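Side-chain contacts in F5/8 type C domain protein (PDB 4ZRX), which probably hydrolyses alpha-L-fucosides, carrying a TIM-barrel fucosidase domain together with beta-rich domains, one of them of the F5/8 type C family: residues Y503-A508 and S539-N544; Q206-L211 and A215-M220; V389-D394 and L439-D444; S73-E78 and G124-E129; A87-V92 and K343-F348. All coordinates share one frame; numbering follows the deposited sequence. Where two conformers were deposited one is given.

In the fold
Contacts 2, 4 and 5 belong to the TIM barrel of the fucosidase region, contact 3 to the beta sandwich that follows it and contact 1 to the F5/8 type C domain near the C-terminus. Within the barrel, contacts 4 and 5 cross along the chain, their centres about 20 Å apart: helix 77-86 starts at one and ends at the other. Contact 2 falls between the two segments of contact 5, and both reach the same barrel sheet. Contact 3 comes next in sequence, its centre about 28 Å from that of contact 5, and contact 1 last, about 52 Å from contact 2 between centres. The five lie in three parts of the chain; no two touch.

Contact 1: Y503-A508 and S539-N544; sequences YAPSKA and SNIMHN
The ring of Tyr503 has Pro505 CD over the centre of one face, 3.8 Å above the plane, while Ile541 comes in obliquely on that same side, beyond the CD2-CE2 rim. The imidazole of His543, which does not touch 503-508, has Met542 CG against one face and Asn540 OD1 in plane at its edge. This is loop packing in the F5/8 type C domain, a jelly-roll beta sandwich: 503-508 leaves strand 495-503, whereas the loop 539-544 precedes strand 548-552, which pairs antiparallel with strand 495-503. Tyr503 and Gln548 share a backbone hydrogen bond, which brings the two loops to the same end of the sandwich.

Ile541 carries the whole of its side of the contact through one methyl. With CG1 anti to the backbone N (chi1 -157°), CD1 reaches the angle between the Tyr503 ring and Pro505. Ile541 CD1 lies 3.6 Å from Tyr503 CD2 and 3.7 Å from Tyr503 CE2, the two side chains crossing at about a right angle. Phe538 also meets the tyrosine ring, and Met514 touches both Tyr503 and Pro505. The phenol OH is hydrogen-bonded to Ala515 N, which helps fix the ring in its buried place. Proline and isoleucine, by contrast, meet tip to tip: Pro505 CG is 4.0 Å from Ile541 CD1.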
# COMPACT_ATOMS: atom_id res chain seq x y z
N TYR A 503 -8.91 2.30 -32.31
CA TYR A 503 -7.65 1.58 -32.13
C TYR A 503 -6.92 2.30 -31.00
O TYR A 503 -6.70 3.53 -31.11
CB TYR A 503 -6.84 1.61 -33.42
CG TYR A 503 -5.40 1.11 -33.23
CD1 TYR A 503 -5.13 -0.12 -32.58
CD2 TYR A 503 -4.33 1.84 -33.72
CE1 TYR A 503 -3.80 -0.58 -32.41
CE2 TYR A 503 -3.02 1.37 -33.61
CZ TYR A 503 -2.76 0.16 -32.96
OH TYR A 503 -1.45 -0.23 -32.85
N ALA A 504 -6.55 1.56 -29.94
CA ALA A 504 -5.89 2.14 -28.75
C ALA A 504 -4.65 1.32 -28.49
O ALA A 504 -4.71 0.32 -27.80
CB ALA A 504 -6.81 2.08 -27.53
N PRO A 505 -3.49 1.75 -29.04
CA PRO A 505 -2.23 1.09 -28.72
C PRO A 505 -2.09 0.82 -27.21
O PRO A 505 -2.34 1.71 -26.40
CB PRO A 505 -1.19 2.11 -29.19
CG PRO A 505 -1.85 2.74 -30.34
CD PRO A 505 -3.31 2.85 -29.99
N SER A 506 -1.72 -0.42 -26.87
CA SER A 506 -1.55 -0.85 -25.48
C SER A 506 -0.68 0.13 -24.70
O SER A 506 0.39 0.55 -25.18
CB SER A 506 -0.91 -2.23 -25.46
OG SER A 506 -0.67 -2.59 -24.10
N LYS A 507 -1.17 0.53 -23.51
CA LYS A 507 -0.50 1.47 -22.60
C LYS A 507 -0.27 2.86 -23.19
O LYS A 507 0.48 3.68 -22.63
CB LYS A 507 0.83 0.85 -22.10
CG LYS A 507 0.63 -0.55 -21.44
CD LYS A 507 1.95 -1.23 -20.98
CE LYS A 507 2.78 -0.38 -20.09
NZ LYS A 507 4.01 -1.10 -19.61
N ALA A 508 -0.96 3.15 -24.32
CA ALA A 508 -0.80 4.42 -25.03
C ALA A 508 0.67 4.68 -25.25
O ALA A 508 1.19 5.75 -24.89
CB ALA A 508 -1.47 5.58 -24.25
N SER A 539 -3.67 8.74 -38.44
CA SER A 539 -2.71 9.79 -38.70
C SER A 539 -2.01 10.20 -37.40
O SER A 539 -2.66 10.33 -36.35
CB SER A 539 -3.36 11.00 -39.35
OG SER A 539 -3.77 10.60 -40.66
N ASN A 540 -0.69 10.31 -37.51
CA ASN A 540 0.20 10.76 -36.44
C ASN A 540 0.31 9.82 -35.25
O ASN A 540 0.86 10.20 -34.19
CB ASN A 540 -0.21 12.17 -35.99
CG ASN A 540 0.92 12.93 -35.32
OD1 ASN A 540 2.09 12.94 -35.78
ND2 ASN A 540 0.58 13.60 -34.22
N ILE A 541 -0.17 8.58 -35.39
CA ILE A 541 -0.22 7.67 -34.23
C ILE A 541 1.17 7.34 -33.67
O ILE A 541 1.32 7.12 -32.48
CB ILE A 541 -1.00 6.39 -34.55
CG1 ILE A 541 -1.51 5.78 -33.23
CG2 ILE A 541 -0.17 5.47 -35.48
CD1 ILE A 541 -2.79 5.10 -33.40
N MSE A 542 2.17 7.35 -34.54
CA MSE A 542 3.54 7.05 -34.18
C MSE A 542 4.19 8.19 -33.40
O MSE A 542 5.24 8.01 -32.85
CB MSE A 542 4.37 6.66 -35.43
CG MSE A 542 4.85 7.81 -36.31
SE MSE A 542 3.42 8.67 -37.40
CE MSE A 542 4.07 7.97 -39.17
N HIS A 543 3.55 9.37 -33.37
CA HIS A 543 3.93 10.46 -32.49
C HIS A 543 2.89 10.75 -31.39
O HIS A 543 3.13 11.57 -30.53
CB HIS A 543 4.15 11.73 -33.33
CG HIS A 543 5.13 11.53 -34.44
ND1 HIS A 543 6.45 11.20 -34.22
CD2 HIS A 543 4.98 11.59 -35.79
CE1 HIS A 543 7.07 11.09 -35.38
NE2 HIS A 543 6.21 11.33 -36.35
N ASN A 544 1.73 10.12 -31.45
CA ASN A 544 0.66 10.31 -30.48
C ASN A 544 -0.16 9.02 -30.36
O ASN A 544 -1.13 8.80 -31.12
CB ASN A 544 -0.25 11.48 -30.88
CG ASN A 544 -1.42 11.66 -29.87
OD1 ASN A 544 -1.51 10.96 -28.87
ND2 ASN A 544 -2.32 12.55 -30.17

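Contact 2: Q206-L211 and A215-M220; sequences QTIQRL and AVMAIM
Ile208 fills the space between helix 201-211 and strand 216-219, and both of its branches are used. Ile208 CG2, set anti to the backbone N, meets Ala215 CB at 3.8 Å, just before the strand begins. The longer branch lies beside the backbone N (chi1 -67°) and carries CD1 to the selenomethionine at 217. There Ile208 CD1 is 3.8 Å from Met217 SE and also 3.8 Å from Met217 CG, so the methyl sits against the extended Met217 chain, and the two side chains cross at about a right angle. All three residues are buried, and nothing polar passes between the segments.

The outer side of the helix is quite different. Gln206, Gln209 and Arg210 are exposed and take no part in this packing; Gln209 NE2 makes a weak hydrogen bond to Tyr205 O, one turn back.

Helix and strand belong to a beta-alpha-beta unit of the TIM barrel, in which strand 181-184 precedes helix 201-211 and pairs in parallel with strand 216-219. Phe184 of that first strand touches both Ile208 and Met217. Leu173, on helix 158-174, packs against Ile208 from the neighbouring barrel helix.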
# COMPACT_ATOMS: atom_id res chain seq x y z
N GLN A 206 10.48 12.86 23.88
CA GLN A 206 10.29 12.89 25.34
C GLN A 206 8.85 13.23 25.71
O GLN A 206 8.28 12.59 26.59
CB GLN A 206 11.31 13.81 26.03
CG GLN A 206 12.79 13.48 25.82
CD GLN A 206 13.14 12.00 25.89
OE1 GLN A 206 13.75 11.43 24.95
NE2 GLN A 206 12.71 11.34 26.96
N THR A 207 8.21 14.10 24.92
CA THR A 207 6.82 14.44 25.14
C THR A 207 5.94 13.25 24.96
O THR A 207 5.06 12.98 25.78
CB THR A 207 6.40 15.59 24.20
OG1 THR A 207 7.24 16.72 24.43
CG2 THR A 207 4.94 16.02 24.39
N ILE A 208 6.16 12.53 23.86
CA ILE A 208 5.38 11.36 23.56
C ILE A 208 5.51 10.33 24.68
O ILE A 208 4.52 9.80 25.18
CB ILE A 208 5.82 10.75 22.19
CG1 ILE A 208 5.48 11.69 21.05
CG2 ILE A 208 5.25 9.37 22.04
CD1 ILE A 208 6.14 11.29 19.69
N GLN A 209 6.74 10.05 25.06
CA GLN A 209 7.00 9.05 26.11
C GLN A 209 6.36 9.39 27.46
O GLN A 209 5.89 8.49 28.18
CB GLN A 209 8.50 8.86 26.28
CG GLN A 209 9.12 8.08 25.15
CD GLN A 209 10.60 7.96 25.30
OE1 GLN A 209 11.06 7.18 26.13
NE2 GLN A 209 11.37 8.74 24.57
N ARG A 210 6.32 10.67 27.77
CA ARG A 210 5.78 11.11 29.06
C ARG A 210 4.29 11.01 29.09
O ARG A 210 3.73 10.50 30.05
CB ARG A 210 6.24 12.52 29.38
CG ARG A 210 5.62 13.06 30.67
CD ARG A 210 6.35 14.29 31.12
NE ARG A 210 6.56 15.20 30.01
CZ ARG A 210 5.68 16.06 29.53
NH1 ARG A 210 4.47 16.20 30.07
NH2 ARG A 210 6.02 16.81 28.49
N LEU A 211 3.64 11.50 28.02
CA LEU A 211 2.20 11.52 27.92
C LEU A 211 1.56 10.25 27.47
O LEU A 211 0.42 9.96 27.84
CB LEU A 211 1.78 12.65 27.00
CG LEU A 211 2.23 14.03 27.50
CD1 LEU A 211 1.92 15.11 26.47
CD2 LEU A 211 1.61 14.41 28.83
N ALA A 215 2.67 4.65 23.01
CA ALA A 215 2.76 5.15 21.61
C ALA A 215 4.07 4.78 20.98
O ALA A 215 5.11 4.74 21.68
CB ALA A 215 2.62 6.61 21.54
N VAL A 216 4.04 4.56 19.67
CA VAL A 216 5.24 4.54 18.86
C VAL A 216 5.37 5.84 18.03
O VAL A 216 4.35 6.38 17.56
CB VAL A 216 5.31 3.31 17.92
CG1 VAL A 216 5.56 2.06 18.74
CG2 VAL A 216 4.06 3.17 17.07
N MSE A 217 6.59 6.31 17.88
CA MSE A 217 6.93 7.49 17.06
C MSE A 217 7.38 7.00 15.71
O MSE A 217 8.36 6.28 15.58
CB MSE A 217 8.01 8.33 17.74
CG MSE A 217 8.29 9.65 17.04
SE MSE A 217 9.53 10.60 18.16
CE MSE A 217 10.36 11.91 17.02
N ALA A 218 6.60 7.33 14.67
CA ALA A 218 6.76 6.79 13.32
C ALA A 218 7.27 7.76 12.27
O ALA A 218 6.95 8.96 12.29
CB ALA A 218 5.42 6.26 12.88
N ILE A 219 8.08 7.21 11.36
CA ILE A 219 8.57 7.81 10.12
C ILE A 219 9.78 8.66 10.49
O ILE A 219 10.92 8.16 10.43
CB ILE A 219 7.50 8.56 9.30
CG1 ILE A 219 6.21 7.75 9.22
CG2 ILE A 219 8.06 8.97 7.96
CD1 ILE A 219 6.30 6.33 8.60
N MSE A 220 9.57 9.91 10.90
CA MSE A 220 10.66 10.69 11.54
C MSE A 220 10.53 10.33 13.01
O MSE A 220 9.95 11.04 13.83
CB MSE A 220 10.53 12.20 11.29
CG MSE A 220 10.65 12.62 9.88
SE MSE A 220 12.29 12.03 9.01
CE MSE A 220 13.50 12.99 10.09

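Contact 3: V389-D394 and L439-D444; sequences VMLQED and LRVRID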
# COMPACT_ATOMS: atom_id res chain seq x y z
N VAL A 389 0.31 -20.22 2.12
CA VAL A 389 0.98 -20.63 3.38
C VAL A 389 1.43 -19.38 4.09
O VAL A 389 1.95 -18.44 3.46
CB VAL A 389 2.12 -21.60 3.10
CG1 VAL A 389 3.00 -21.89 4.32
CG2 VAL A 389 1.56 -22.86 2.56
N MSE A 390 1.28 -19.41 5.40
CA MSE A 390 1.68 -18.35 6.29
C MSE A 390 2.67 -18.88 7.32
O MSE A 390 2.45 -19.97 7.90
CB MSE A 390 0.43 -17.77 6.98
CG MSE A 390 0.75 -16.59 7.85
SE MSE A 390 0.69 -17.07 9.64
CE MSE A 390 -1.09 -16.97 9.99
N LEU A 391 3.74 -18.14 7.55
CA LEU A 391 4.76 -18.48 8.50
C LEU A 391 5.00 -17.32 9.46
O LEU A 391 4.91 -16.14 9.02
CB LEU A 391 6.06 -18.81 7.78
CG LEU A 391 5.87 -19.77 6.60
CD1 LEU A 391 7.07 -19.71 5.77
CD2 LEU A 391 5.68 -21.17 7.10
N GLN A 392 5.36 -17.65 10.72
CA GLN A 392 5.81 -16.63 11.66
C GLN A 392 7.03 -17.09 12.44
O GLN A 392 7.08 -18.28 12.81
CB GLN A 392 4.71 -16.29 12.67
CG GLN A 392 3.42 -15.86 12.03
CD GLN A 392 2.38 -15.34 13.04
OE1 GLN A 392 1.56 -16.11 13.54
NE2 GLN A 392 2.44 -14.06 13.36
N GLU A 393 7.91 -16.15 12.77
CA GLU A 393 9.00 -16.36 13.70
C GLU A 393 8.65 -15.75 15.03
O GLU A 393 7.93 -14.75 15.12
CB GLU A 393 10.30 -15.65 13.24
CG GLU A 393 11.06 -16.29 12.23
CD GLU A 393 12.29 -15.46 11.82
OE1 GLU A 393 13.33 -15.65 12.44
OE2 GLU A 393 12.23 -14.68 10.86
N ASP A 394 9.27 -16.25 16.09
CA ASP A 394 9.15 -15.63 17.36
C ASP A 394 10.08 -14.45 17.49
O ASP A 394 11.18 -14.58 18.11
CB ASP A 394 9.47 -16.62 18.49
CG ASP A 394 9.28 -16.03 19.86
OD1 ASP A 394 8.81 -14.86 19.97
OD2 ASP A 394 9.61 -16.79 20.86
N LEU A 439 2.47 -30.60 4.93
CA LEU A 439 3.33 -29.53 4.51
C LEU A 439 4.65 -29.73 5.16
O LEU A 439 4.75 -30.23 6.30
CB LEU A 439 2.68 -28.24 5.00
CG LEU A 439 2.74 -26.99 4.25
CD1 LEU A 439 2.31 -27.01 2.79
CD2 LEU A 439 1.93 -25.97 5.08
N ARG A 440 5.71 -29.38 4.47
CA ARG A 440 7.04 -29.44 5.06
C ARG A 440 7.70 -28.10 4.87
O ARG A 440 7.64 -27.55 3.77
CB ARG A 440 7.87 -30.52 4.36
CG ARG A 440 9.26 -30.65 4.90
CD ARG A 440 9.84 -32.02 4.64
NE ARG A 440 10.12 -32.23 3.24
CZ ARG A 440 10.46 -33.38 2.67
NH1 ARG A 440 10.59 -34.49 3.38
NH2 ARG A 440 10.69 -33.40 1.38
N VAL A 441 8.36 -27.59 5.93
CA VAL A 441 9.09 -26.35 5.87
C VAL A 441 10.52 -26.67 6.20
O VAL A 441 10.81 -27.45 7.11
CB VAL A 441 8.56 -25.33 6.90
CG1 VAL A 441 9.36 -24.01 6.85
CG2 VAL A 441 7.08 -25.11 6.67
N ARG A 442 11.41 -26.14 5.38
CA ARG A 442 12.84 -26.29 5.56
C ARG A 442 13.48 -24.93 5.75
O ARG A 442 13.31 -24.06 4.90
CB ARG A 442 13.44 -26.97 4.32
CG ARG A 442 14.90 -27.35 4.53
CD ARG A 442 15.46 -28.11 3.30
NE ARG A 442 14.62 -29.30 3.06
CZ ARG A 442 13.73 -29.46 2.08
NH1 ARG A 442 13.54 -28.60 1.10
NH2 ARG A 442 12.99 -30.56 2.12
N ILE A 443 14.17 -24.73 6.84
CA ILE A 443 14.95 -23.50 7.04
C ILE A 443 16.30 -23.75 6.44
O ILE A 443 17.14 -24.48 6.99
CB ILE A 443 15.06 -23.06 8.51
CG1 ILE A 443 13.66 -22.85 9.15
CG2 ILE A 443 15.95 -21.83 8.57
CD1 ILE A 443 12.68 -21.97 8.36
N ASP A 444 16.51 -23.19 5.27
CA ASP A 444 17.77 -23.36 4.53
C ASP A 444 18.91 -22.57 5.13
O ASP A 444 20.08 -23.06 5.19
CB ASP A 444 17.58 -23.04 3.05
CG ASP A 444 16.50 -23.91 2.41
OD1 ASP A 444 16.65 -25.16 2.39
OD2 ASP A 444 15.53 -23.32 1.88
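Val389 and Leu439 reach toward each other tip to tip, with Val389 CG2 4.0 Å from Leu439 CD2. Two residues further along each strand, Leu391 CD2 comes 4.2 Å from Val441 CG2; Leu391 was modelled in two conformers, so this second approach describes only one of them. Both segments run in the same general sense but at an angle; the CA spacing is 9.3 Å at Val389-Leu439 and 9.4 Å at Leu391-Val441, and beyond these pairs the strands diverge. That is a spacing bridged by side chains and not by backbone hydrogen bonds. Val389 CG1 is anti to the backbone N (chi1 171°), which leaves CG2 beside that N, and it is CG2 that faces Leu439.

The next shell is mostly apolar. Phe404 and Val455 touch Leu391, Trp368 packs on Val441, and Ala408 lies against Leu439. Further along strand 388-393, the buried carboxylate of Glu393 is well provided for: OE1 accepts from Arg400 N and Val401 N, and OE2 from Gly424 N. Strand alternation sends Arg440 and Arg442 to the other side of their sheet, where both form salt bridges with Glu407; Arg442 has a second one with Glu375.

The contact therefore lies inside a beta sandwich. Strand 388-393 runs between 450-458 and 427-431 in one four-stranded antiparallel sheet, and strand 438-446 between 374-381 and 401-410 in the facing one.

Contact 4: S73-E78 and G124-E129; sequences SELDAE and GDVVKE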
# COMPACT_ATOMS: atom_id res chain seq x y z
N SER A 73 -20.38 19.23 5.57
CA SER A 73 -21.82 19.46 5.67
C SER A 73 -22.54 18.59 6.67
O SER A 73 -23.60 19.00 7.14
CB SER A 73 -22.47 19.35 4.30
OG SER A 73 -22.20 18.11 3.68
N GLU A 74 -22.04 17.37 6.96
CA GLU A 74 -22.73 16.49 7.90
C GLU A 74 -21.75 15.51 8.54
O GLU A 74 -21.97 14.29 8.52
CB GLU A 74 -23.86 15.74 7.24
CG GLU A 74 -23.48 15.04 5.96
CD GLU A 74 -24.62 14.23 5.35
OE1 GLU A 74 -25.15 13.31 6.02
OE2 GLU A 74 -24.95 14.49 4.18
N LEU A 75 -20.72 16.05 9.14
CA LEU A 75 -19.60 15.23 9.57
C LEU A 75 -20.11 14.21 10.59
O LEU A 75 -20.88 14.55 11.52
CB LEU A 75 -18.51 16.06 10.16
CG LEU A 75 -17.24 15.31 10.56
CD1 LEU A 75 -15.97 16.11 10.21
CD2 LEU A 75 -17.23 14.92 12.01
N ASP A 76 -19.66 12.96 10.44
CA ASP A 76 -20.02 11.90 11.35
C ASP A 76 -18.84 10.95 11.52
O ASP A 76 -18.66 10.00 10.72
CB ASP A 76 -21.25 11.23 10.82
CG ASP A 76 -21.79 10.14 11.75
OD1 ASP A 76 -21.20 9.85 12.80
OD2 ASP A 76 -22.81 9.56 11.33
N ALA A 77 -18.04 11.20 12.56
CA ALA A 77 -16.91 10.36 12.86
C ALA A 77 -17.26 8.96 13.36
O ALA A 77 -16.44 8.02 13.18
CB ALA A 77 -15.98 11.01 13.82
N GLU A 78 -18.46 8.78 13.91
CA GLU A 78 -18.97 7.43 14.23
C GLU A 78 -19.11 6.60 12.95
O GLU A 78 -18.84 5.41 12.96
CB GLU A 78 -20.30 7.39 14.99
CG GLU A 78 -20.29 8.03 16.35
CD GLU A 78 -21.58 7.72 17.19
OE1 GLU A 78 -22.38 6.90 16.74
OE2 GLU A 78 -21.74 8.30 18.27
N GLY A 124 -16.21 23.57 16.73
CA GLY A 124 -15.92 22.17 16.46
C GLY A 124 -14.53 21.69 16.85
O GLY A 124 -13.58 22.47 17.04
N ASP A 125 -14.41 20.36 16.90
CA ASP A 125 -13.13 19.75 17.13
C ASP A 125 -13.20 18.33 16.51
O ASP A 125 -13.87 17.45 17.02
CB ASP A 125 -12.90 19.67 18.64
CG ASP A 125 -11.55 19.06 18.99
OD1 ASP A 125 -10.97 18.33 18.13
OD2 ASP A 125 -11.14 19.25 20.17
N VAL A 126 -12.56 18.18 15.36
CA VAL A 126 -12.65 16.90 14.61
C VAL A 126 -11.97 15.81 15.40
O VAL A 126 -12.41 14.67 15.40
CB VAL A 126 -12.02 17.00 13.25
CG1 VAL A 126 -12.13 15.69 12.50
CG2 VAL A 126 -12.72 18.13 12.43
N VAL A 127 -10.86 16.18 16.03
CA VAL A 127 -10.08 15.22 16.79
C VAL A 127 -10.93 14.68 17.94
O VAL A 127 -10.96 13.48 18.20
CB VAL A 127 -8.76 15.83 17.28
CG1 VAL A 127 -7.88 14.83 18.01
CG2 VAL A 127 -7.94 16.47 16.14
N LYS A 128 -11.66 15.56 18.61
CA LYS A 128 -12.56 15.17 19.65
C LYS A 128 -13.66 14.25 19.15
O LYS A 128 -13.95 13.24 19.80
CB LYS A 128 -13.17 16.42 20.31
CG LYS A 128 -14.09 16.08 21.52
CD LYS A 128 -14.60 17.35 22.22
CE LYS A 128 -15.43 18.18 21.30
NZ LYS A 128 -16.36 17.45 20.33
N GLU A 129 -14.30 14.58 18.03
CA GLU A 129 -15.36 13.74 17.52
C GLU A 129 -14.82 12.33 17.16
O GLU A 129 -15.50 11.34 17.42
CB GLU A 129 -16.02 14.36 16.31
CG GLU A 129 -16.67 15.69 16.66
CD GLU A 129 -17.81 16.13 15.77
OE1 GLU A 129 -18.45 15.29 15.13
OE2 GLU A 129 -18.14 17.37 15.81
O HOH W 1 -20.26 16.37 13.40
O HOH W 2 -18.92 12.66 14.89
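Leu75 and Glu129 meet where two helices of the TIM barrel, 77-86 and 126-137, begin side by side. The apolar part is modest: Leu75 CD1 approaches Val126 CG2 at 4.4 Å, and Trp80 touches both residues. Two methyls make van der Waals contact with oxygens: Leu75 CD2 lies 3.4 Å from Glu129 OE1, and Ala77 CB 3.6 Å from Glu129 O, against the backbone of the second helix.

Water supplies the polar link. Glu129 CG stands beside the backbone N (chi1 -62°) and the chain runs on extended, carrying the carboxylate toward the backbone of 75-77. There OE1 accepts from two waters. One, 2.7 Å from Leu75 O, donates to that carbonyl as well; the other accepts from Ala77 N, 2.9 Å away. Through these waters the glutamate is linked to a carbonyl and an N-H of the turn into helix 77-86, while OE2 makes a salt bridge with Lys120, which helps keep the carboxylate from swinging.

Capping comes last. Asp76 and Asp125 are the N-caps of the two helices. Asp125 OD2 is hydrogen-bonded to Tyr176 OH, and Asp125 OD1 takes Lys128 N at 2.9 Å, a nearly straight bond (165°) arriving from well above the carboxylate plane.

Contact 5: A87-V92 and K343-F348; sequences AGFKMV and KRLKEF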
# COMPACT_ATOMS: atom_id res chain seq x y z
N ALA A 87 -14.67 -3.19 8.89
CA ALA A 87 -13.72 -3.58 7.84
C ALA A 87 -12.42 -4.20 8.32
O ALA A 87 -11.61 -4.58 7.51
CB ALA A 87 -13.40 -2.37 6.96
N GLY A 88 -12.21 -4.31 9.61
CA GLY A 88 -11.11 -5.02 10.17
C GLY A 88 -9.92 -4.24 10.65
O GLY A 88 -8.91 -4.85 11.03
N PHE A 89 -9.97 -2.91 10.60
CA PHE A 89 -8.86 -2.09 11.03
C PHE A 89 -8.70 -2.05 12.53
O PHE A 89 -9.69 -2.11 13.26
CB PHE A 89 -8.97 -0.66 10.46
CG PHE A 89 -8.92 -0.64 8.97
CD1 PHE A 89 -7.71 -0.70 8.32
CD2 PHE A 89 -10.06 -0.72 8.23
CE1 PHE A 89 -7.64 -0.75 6.97
CE2 PHE A 89 -10.01 -0.79 6.84
CZ PHE A 89 -8.79 -0.79 6.20
N LYS A 90 -7.45 -1.94 12.97
CA LYS A 90 -7.12 -1.98 14.39
C LYS A 90 -6.72 -0.65 14.99
O LYS A 90 -6.52 -0.55 16.18
CB LYS A 90 -6.04 -3.06 14.70
CG LYS A 90 -6.45 -4.42 14.30
CD LYS A 90 -7.67 -4.98 15.05
CE LYS A 90 -7.86 -6.44 14.70
NZ LYS A 90 -8.81 -7.15 15.59
N MSE A 91 -6.57 0.36 14.16
CA MSE A 91 -6.28 1.71 14.62
C MSE A 91 -6.77 2.65 13.50
O MSE A 91 -6.81 2.29 12.32
CB MSE A 91 -4.80 1.91 14.85
CG MSE A 91 -4.47 3.18 15.47
SE MSE A 91 -2.60 3.47 15.75
CE MSE A 91 -2.26 3.81 13.92
N VAL A 92 -7.16 3.83 13.91
CA VAL A 92 -7.39 4.92 12.98
C VAL A 92 -6.41 6.03 13.25
O VAL A 92 -6.10 6.38 14.43
CB VAL A 92 -8.83 5.43 13.03
CG1 VAL A 92 -9.81 4.31 12.72
CG2 VAL A 92 -9.21 5.95 14.35
N LYS A 343 -18.21 0.24 0.19
CA LYS A 343 -18.51 -1.01 -0.46
C LYS A 343 -17.22 -1.80 -0.70
O LYS A 343 -17.20 -3.02 -0.50
CB LYS A 343 -19.21 -0.77 -1.78
CG LYS A 343 -19.77 -2.01 -2.44
CD LYS A 343 -20.53 -1.64 -3.67
CE LYS A 343 -21.01 -2.90 -4.36
NZ LYS A 343 -22.05 -2.57 -5.32
N ARG A 344 -16.18 -1.12 -1.16
CA ARG A 344 -14.93 -1.78 -1.43
C ARG A 344 -14.22 -2.30 -0.14
O ARG A 344 -13.64 -3.41 -0.14
CB ARG A 344 -14.00 -0.87 -2.25
CG ARG A 344 -12.69 -1.50 -2.59
CD ARG A 344 -12.76 -2.79 -3.43
NE ARG A 344 -13.86 -2.79 -4.38
CZ ARG A 344 -13.93 -2.05 -5.47
NH1 ARG A 344 -12.97 -1.19 -5.81
NH2 ARG A 344 -15.03 -2.16 -6.25
N LEU A 345 -14.33 -1.57 0.94
CA LEU A 345 -13.80 -2.01 2.23
C LEU A 345 -14.51 -3.25 2.74
O LEU A 345 -13.87 -4.14 3.28
CB LEU A 345 -13.87 -0.91 3.28
CG LEU A 345 -12.88 0.24 3.09
CD1 LEU A 345 -13.14 1.33 4.09
CD2 LEU A 345 -11.43 -0.26 3.21
N LYS A 346 -15.84 -3.29 2.55
CA LYS A 346 -16.62 -4.47 2.91
C LYS A 346 -16.20 -5.68 2.08
O LYS A 346 -16.03 -6.78 2.60
CB LYS A 346 -18.11 -4.23 2.71
CG LYS A 346 -18.63 -3.24 3.73
CD LYS A 346 -20.14 -2.99 3.62
CE LYS A 346 -20.60 -2.03 4.69
NZ LYS A 346 -21.92 -1.48 4.32
N GLU A 347 -16.06 -5.47 0.79
CA GLU A 347 -15.57 -6.53 -0.12
C GLU A 347 -14.21 -7.06 0.30
O GLU A 347 -13.97 -8.26 0.24
CB GLU A 347 -15.51 -6.06 -1.55
CG GLU A 347 -16.91 -5.87 -2.17
CD GLU A 347 -16.87 -5.13 -3.51
OE1 GLU A 347 -15.75 -4.79 -4.02
OE2 GLU A 347 -17.98 -4.92 -4.09
N PHE A 348 -13.32 -6.16 0.69
CA PHE A 348 -11.97 -6.52 1.09
C PHE A 348 -12.02 -7.29 2.39
O PHE A 348 -11.34 -8.31 2.55
CB PHE A 348 -11.18 -5.23 1.15
CG PHE A 348 -9.71 -5.33 1.52
CD1 PHE A 348 -8.90 -6.40 1.11
CD2 PHE A 348 -9.11 -4.27 2.19
CE1 PHE A 348 -7.57 -6.43 1.41
CE2 PHE A 348 -7.77 -4.30 2.54
CZ PHE A 348 -6.97 -5.38 2.13
O HOH W 3 -11.34 -4.19 4.79
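A Schellman motif ends helix 77-86 of the TIM barrel, and Ala87, within that turn, packs against Leu345 on helix 339-356. Gly88 follows with positive phi (100°), turning the chain toward strand 91-97 and bringing Phe89 to the same leucine. Ala87 CB meets Leu345 CB at 4.0 Å, at the root of the side chain. Further out, Leu345 CD2 lies at the edge of the Phe89 ring, near its plane and 3.9 Å from Phe89 CE2, the two side chains crossing at about a right angle. Phe89 has CG beside its backbone N (chi1 -63°), and its side chain also touches Leu44 and Ala46 of the neighbouring strand 44-48. Leu84 packs on both Phe89 and Leu345, so helix 77-86 shares in this buried junction.

Along the second helix, Arg344 NE gives Glu347 OE1 a 2.8 Å bond within a salt bridge, met on the syn side but 33° out of the carboxylate plane.

Arg352, one turn beyond Phe348, makes a cation-pi contact with that ring and donates through NH2 to Ala87 O. The same carbonyl also accepts from a water that joins the two backbones: 2.8 Å from Ala87 O and 2.9 Å from Leu345 O, it donates to both oxygens.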